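Local coordinates for penicillin-binding protein activator LpoA (Escherichia coli, PDB 6DR3) that activates penicillin-binding protein 1A from the outer membrane, stimulating its transpeptidase activity in vitro and so regulating peptidoglycan synthesis, at residues Q143-T148 and Q173-L178; A194-W199 and K210-Q215. All coordinates share one frame; numbering follows the deposited sequence.

Contact 1: residues Q143-T148 and Q173-L178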
loop_
_atom_site.group_PDB
_atom_site.type_symbol
_atom_site.label_atom_id
_atom_site.label_comp_id
_atom_site.label_asym_id
_atom_site.label_seq_id
_atom_site.Cartn_x
_atom_site.Cartn_y
_atom_site.Cartn_z
ATOM N N GLN A 143 -6.585 7.358 3.281
ATOM C CA GLN A 143 -6.296 7.189 1.862
ATOM C C GLN A 143 -6.536 5.748 1.420
ATOM O O GLN A 143 -7.175 5.494 0.391
ATOM C CB GLN A 143 -4.850 7.625 1.611
ATOM C CG GLN A 143 -4.249 7.182 0.304
ATOM C CD GLN A 143 -3.470 5.885 0.409
ATOM O OE1 GLN A 143 -3.005 5.501 1.485
ATOM N NE2 GLN A 143 -3.318 5.202 -0.717
ATOM N N ASN A 144 -6.037 4.787 2.199
ATOM C CA ASN A 144 -6.261 3.378 1.892
ATOM C C ASN A 144 -7.738 3.015 2.000
ATOM O O ASN A 144 -8.284 2.322 1.131
ATOM C CB ASN A 144 -5.417 2.515 2.834
ATOM C CG ASN A 144 -5.766 1.041 2.760
ATOM O OD1 ASN A 144 -6.834 0.621 3.208
ATOM N ND2 ASN A 144 -4.860 0.244 2.209
ATOM N N ILE A 145 -8.402 3.476 3.061
ATOM C CA ILE A 145 -9.819 3.175 3.253
ATOM C C ILE A 145 -10.644 3.727 2.095
ATOM O O ILE A 145 -11.540 3.051 1.573
ATOM C CB ILE A 145 -10.289 3.730 4.612
ATOM C CG1 ILE A 145 -9.677 2.899 5.744
ATOM C CG2 ILE A 145 -11.818 3.741 4.716
ATOM C CD1 ILE A 145 -9.813 3.521 7.110
ATOM N N ASP A 146 -10.353 4.960 1.672
ATOM C CA ASP A 146 -11.119 5.570 0.590
ATOM C C ASP A 146 -10.899 4.854 -0.734
ATOM O O ASP A 146 -11.825 4.771 -1.549
ATOM C CB ASP A 146 -10.754 7.047 0.461
ATOM C CG ASP A 146 -11.228 7.864 1.642
ATOM O OD1 ASP A 146 -12.017 7.336 2.455
ATOM O OD2 ASP A 146 -10.812 9.036 1.763
ATOM N N ALA A 147 -9.688 4.342 -0.971
ATOM C CA ALA A 147 -9.450 3.542 -2.168
ATOM C C ALA A 147 -10.214 2.228 -2.103
ATOM O O ALA A 147 -10.763 1.772 -3.114
ATOM C CB ALA A 147 -7.954 3.287 -2.341
ATOM N N THR A 148 -10.263 1.604 -0.924
ATOM C CA THR A 148 -11.067 0.398 -0.760
ATOM C C THR A 148 -12.526 0.672 -1.099
ATOM O O THR A 148 -13.183 -0.144 -1.756
ATOM C CB THR A 148 -10.943 -0.134 0.671
ATOM O OG1 THR A 148 -9.561 -0.322 1.004
ATOM C CG2 THR A 148 -11.678 -1.462 0.818
ATOM N N GLN A 173 -15.256 -9.578 4.315
ATOM C CA GLN A 173 -16.686 -9.830 4.451
ATOM C C GLN A 173 -17.410 -8.591 4.959
ATOM O O GLN A 173 -18.494 -8.254 4.474
ATOM C CB GLN A 173 -16.929 -11.012 5.391
ATOM C CG GLN A 173 -18.392 -11.432 5.475
ATOM C CD GLN A 173 -18.642 -12.512 6.509
ATOM O OE1 GLN A 173 -17.834 -12.728 7.412
ATOM N NE2 GLN A 173 -19.772 -13.200 6.380
ATOM N N GLY A 174 -16.823 -7.901 5.939
ATOM C CA GLY A 174 -17.429 -6.674 6.430
ATOM C C GLY A 174 -17.505 -5.599 5.365
ATOM O O GLY A 174 -18.502 -4.883 5.262
ATOM N N TRP A 175 -16.449 -5.468 4.556
ATOM C CA TRP A 175 -16.467 -4.494 3.470
ATOM C C TRP A 175 -17.558 -4.820 2.460
ATOM O O TRP A 175 -18.273 -3.925 1.998
ATOM C CB TRP A 175 -15.105 -4.446 2.778
ATOM C CG TRP A 175 -14.096 -3.574 3.463
ATOM C CD1 TRP A 175 -12.909 -3.968 4.011
ATOM C CD2 TRP A 175 -14.183 -2.160 3.670
ATOM N NE1 TRP A 175 -12.251 -2.887 4.543
ATOM C CE2 TRP A 175 -13.011 -1.764 4.347
ATOM C CE3 TRP A 175 -15.135 -1.189 3.347
ATOM C CZ2 TRP A 175 -12.769 -0.441 4.709
ATOM C CZ3 TRP A 175 -14.892 0.124 3.707
ATOM C CH2 TRP A 175 -13.720 0.486 4.379
ATOM N N LEU A 176 -17.696 -6.099 2.102
ATOM C CA LEU A 176 -18.732 -6.490 1.154
ATOM C C LEU A 176 -20.124 -6.293 1.736
ATOM O O LEU A 176 -21.074 -6.041 0.988
ATOM C CB LEU A 176 -18.531 -7.946 0.732
ATOM C CG LEU A 176 -17.237 -8.233 -0.036
ATOM C CD1 LEU A 176 -17.077 -9.726 -0.265
ATOM C CD2 LEU A 176 -17.206 -7.484 -1.362
ATOM N N ASP A 177 -20.269 -6.397 3.059
ATOM C CA ASP A 177 -21.559 -6.111 3.674
ATOM C C ASP A 177 -21.910 -4.634 3.543
ATOM O O ASP A 177 -23.055 -4.289 3.233
ATOM C CB ASP A 177 -21.548 -6.532 5.142
ATOM C CG ASP A 177 -22.930 -6.514 5.758
ATOM O OD1 ASP A 177 -23.660 -7.515 5.608
ATOM O OD2 ASP A 177 -23.294 -5.493 6.376
ATOM N N LEU A 178 -20.939 -3.745 3.769
ATOM C CA LEU A 178 -21.200 -2.320 3.602
ATOM C C LEU A 178 -21.505 -1.990 2.148
ATOM O O LEU A 178 -22.347 -1.132 1.859
ATOM C CB LEU A 178 -20.006 -1.503 4.097
ATOM C CG LEU A 178 -20.151 0.021 4.049
ATOM C CD1 LEU A 178 -21.322 0.493 4.901
ATOM C CD2 LEU A 178 -18.863 0.694 4.499
#
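Thr148 and Ile145 of helix 138-153 meet the indole of Trp175 on helix 170-185, one from above and one at the rim, in the all-helical array of TPR-like motifs that makes up the amino-terminal domain of LpoA. The methyl CG2 of Thr148 lies over one face of the indole, 3.8 Å from the centroid of its five-membered ring and only 13° off the ring normal, a CH-pi contact. The ring atom nearest to Thr148 CG2 is Trp175 CE2, at 3.8 Å, on the bond shared by the two rings. Ile145 takes the edge instead: its CG2 stands near the indole plane, 3.8 Å from Trp175 CH2 at the far corner of the six-membered ring. The two methyls thus meet the indole from different sides, one over a face and the other at the end of the six-membered ring. Trp175 bridges most of the gap itself, since the nearest CA atoms, those of Thr148 and Trp175, are 8.4 Å apart. Three residues, all buried, make the whole contact, and it is purely apolar. Around them, Ile130 of helix 123-132, Leu152 and Asn206 also touch Trp175, while Leu129 packs on Thr148. Asn144, one turn before Thr148, is tied to helix 123-132 through ND2, which bonds to Leu129 O and Gln132 OE1. The rotation of Thr148 decides which branch faces the ring. With CG2 anti to the backbone N and OG1 beside it (chi1 -54°), the hydroxyl turns back to its own helix and donates to Asn144 O at 2.9 Å. That carbonyl also accepts the helical bond from Thr148 N; the hydroxyl OG1 sits above the carbonyl plane, 38° out of it.

Contact 2: residues A194-W199 and K210-Q215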
loop_
_atom_site.group_PDB
_atom_site.type_symbol
_atom_site.label_atom_id
_atom_site.label_comp_id
_atom_site.label_asym_id
_atom_site.label_seq_id
_atom_site.Cartn_x
_atom_site.Cartn_y
_atom_site.Cartn_z
ATOM N N ALA A 194 -28.360 5.605 8.551
ATOM C CA ALA A 194 -28.723 4.626 9.571
ATOM C C ALA A 194 -28.158 3.250 9.240
ATOM O O ALA A 194 -27.697 2.531 10.134
ATOM C CB ALA A 194 -30.243 4.563 9.714
ATOM N N GLY A 195 -28.190 2.866 7.964
ATOM C CA GLY A 195 -27.595 1.598 7.573
ATOM C C GLY A 195 -26.106 1.551 7.851
ATOM O O GLY A 195 -25.569 0.509 8.237
ATOM N N ILE A 196 -25.416 2.678 7.663
ATOM C CA ILE A 196 -23.993 2.743 7.982
ATOM C C ILE A 196 -23.780 2.611 9.483
ATOM O O ILE A 196 -22.862 1.916 9.935
ATOM C CB ILE A 196 -23.383 4.048 7.435
ATOM C CG1 ILE A 196 -23.368 4.026 5.906
ATOM C CG2 ILE A 196 -21.962 4.252 7.969
ATOM C CD1 ILE A 196 -23.079 5.377 5.274
ATOM N N ALA A 197 -24.619 3.277 10.280
ATOM C CA ALA A 197 -24.480 3.187 11.729
ATOM C C ALA A 197 -24.681 1.757 12.211
ATOM O O ALA A 197 -23.951 1.283 13.091
ATOM C CB ALA A 197 -25.472 4.129 12.410
ATOM N N ASP A 198 -25.662 1.049 11.647
ATOM C CA ASP A 198 -25.871 -0.344 12.025
ATOM C C ASP A 198 -24.713 -1.217 11.561
ATOM O O ASP A 198 -24.287 -2.128 12.281
ATOM C CB ASP A 198 -27.194 -0.856 11.454
ATOM C CG ASP A 198 -28.404 -0.257 12.152
ATOM O OD1 ASP A 198 -28.265 0.228 13.296
ATOM O OD2 ASP A 198 -29.501 -0.281 11.554
ATOM N N TRP A 199 -24.180 -0.952 10.364
ATOM C CA TRP A 199 -23.023 -1.706 9.892
ATOM C C TRP A 199 -21.838 -1.531 10.831
ATOM O O TRP A 199 -21.128 -2.497 11.135
ATOM C CB TRP A 199 -22.646 -1.270 8.475
ATOM C CG TRP A 199 -21.360 -1.873 7.999
ATOM C CD1 TRP A 199 -21.188 -3.112 7.459
ATOM C CD2 TRP A 199 -20.062 -1.264 8.032
ATOM N NE1 TRP A 199 -19.864 -3.314 7.149
ATOM C CE2 TRP A 199 -19.152 -2.195 7.493
ATOM C CE3 TRP A 199 -19.583 -0.024 8.463
ATOM C CZ2 TRP A 199 -17.791 -1.924 7.370
ATOM C CZ3 TRP A 199 -18.228 0.243 8.342
ATOM C CH2 TRP A 199 -17.349 -0.702 7.799
ATOM N N LYS A 210 -14.309 2.301 12.159
ATOM C CA LYS A 210 -13.663 3.302 12.997
ATOM C C LYS A 210 -13.294 4.557 12.221
ATOM O O LYS A 210 -13.099 5.612 12.831
ATOM C CB LYS A 210 -12.398 2.714 13.628
ATOM C CG LYS A 210 -12.585 1.333 14.238
ATOM C CD LYS A 210 -11.257 0.760 14.707
ATOM C CE LYS A 210 -11.056 -0.660 14.206
ATOM N NZ LYS A 210 -9.674 -1.147 14.458
ATOM N N MET A 211 -13.199 4.462 10.894
ATOM C CA MET A 211 -12.744 5.569 10.052
ATOM C C MET A 211 -13.514 5.460 8.733
ATOM O O MET A 211 -13.064 4.809 7.789
ATOM C CB MET A 211 -11.237 5.504 9.847
ATOM C CG MET A 211 -10.608 6.771 9.304
ATOM S SD MET A 211 -8.811 6.642 9.138
ATOM C CE MET A 211 -8.304 6.378 10.837
ATOM N N LEU A 212 -14.678 6.099 8.689
ATOM C CA LEU A 212 -15.591 5.902 7.573
ATOM C C LEU A 212 -14.970 6.421 6.278
ATOM O O LEU A 212 -14.253 7.429 6.294
ATOM C CB LEU A 212 -16.917 6.618 7.831
ATOM C CG LEU A 212 -17.907 5.924 8.766
ATOM C CD1 LEU A 212 -19.036 6.876 9.125
ATOM C CD2 LEU A 212 -18.457 4.659 8.122
ATOM N N PRO A 213 -15.220 5.769 5.145
ATOM C CA PRO A 213 -14.785 6.333 3.866
ATOM C C PRO A 213 -15.281 7.765 3.713
ATOM O O PRO A 213 -16.450 8.062 3.976
ATOM C CB PRO A 213 -15.412 5.398 2.829
ATOM C CG PRO A 213 -15.591 4.106 3.545
ATOM C CD PRO A 213 -15.894 4.468 4.969
ATOM N N THR A 214 -14.375 8.647 3.299
ATOM C CA THR A 214 -14.728 10.048 3.097
ATOM C C THR A 214 -15.947 10.186 2.194
ATOM O O THR A 214 -16.786 11.072 2.395
ATOM C CB THR A 214 -13.532 10.798 2.506
ATOM O OG1 THR A 214 -12.439 10.754 3.433
ATOM C CG2 THR A 214 -13.883 12.254 2.202
ATOM N N GLN A 215 -16.063 9.313 1.191
ATOM C CA GLN A 215 -17.155 9.426 0.230
ATOM C C GLN A 215 -18.509 9.220 0.895
ATOM O O GLN A 215 -19.522 9.733 0.407
ATOM C CB GLN A 215 -16.960 8.417 -0.904
ATOM C CG GLN A 215 -15.609 8.514 -1.607
ATOM C CD GLN A 215 -14.565 7.584 -1.012
ATOM O OE1 GLN A 215 -14.474 7.428 0.207
ATOM N NE2 GLN A 215 -13.774 6.954 -1.875
#
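Leu212 reaches from the link between helices 207-210 and 214-217 to Ile196 and Trp199, which lie about one turn apart on helix 189-202. The side chains of Ile196 and Leu212 cross obliquely, branch against branch: CG2 of Ile196 approaches both methyls of Leu212, unequally, with CD2 at 3.5 Å and CD1 at 4.1 Å. The first of these is a close methyl-methyl approach. At chi1 -68° CG1 swings back beside the backbone N of Ile196, which leaves CG2 as the branch that points to Leu212. The same Leu212 CD2 touches the indole more loosely, 4.4 Å from CZ3 of Trp199 on the six-membered ring, and comes to it at a slant. One methyl therefore serves both helix residues. The pyrrole side of Trp199 has a polar task, for NE1 donates to Gly174 O on helix 170-185. Extended backbone angles at Leu212 (phi -65°, psi 145°) carry the chain away from helix 207-210 to Pro213, the N-cap residue of helix 214-217. It is plain apolar packing near the C-terminal end of this chain, laying the linker against helix 189-202. Gln142 NE2 of helix 138-153 bonds to Leu212 O, Pro213 touches Trp149 and Trp175, and Leu216 and Val217 of helix 214-217 pack on Ile196 and Leu212 respectively, so the linker lies among helices 138-153, 170-185 and 189-202.

Overall arrangement
Contacts 1 and 2 are neighbours, their centres 10 Å apart, on the same side of the chain's centre and in series along the sequence. Contact 1 joins two long helices and is wholly buried, about 14 Å from the chain's centre; contact 2, about 22 Å out, sets a linker with a partly exposed leucine against a helix. Both are apolar and each includes a tryptophan, but a methyl sits squarely over the indole in the first and meets it only at a slant in the second. They share no helix; hydrogen bonds join them instead, that of the Trp199 indole and a 2.8 Å bond between Asp146 OD1 and Thr214 N.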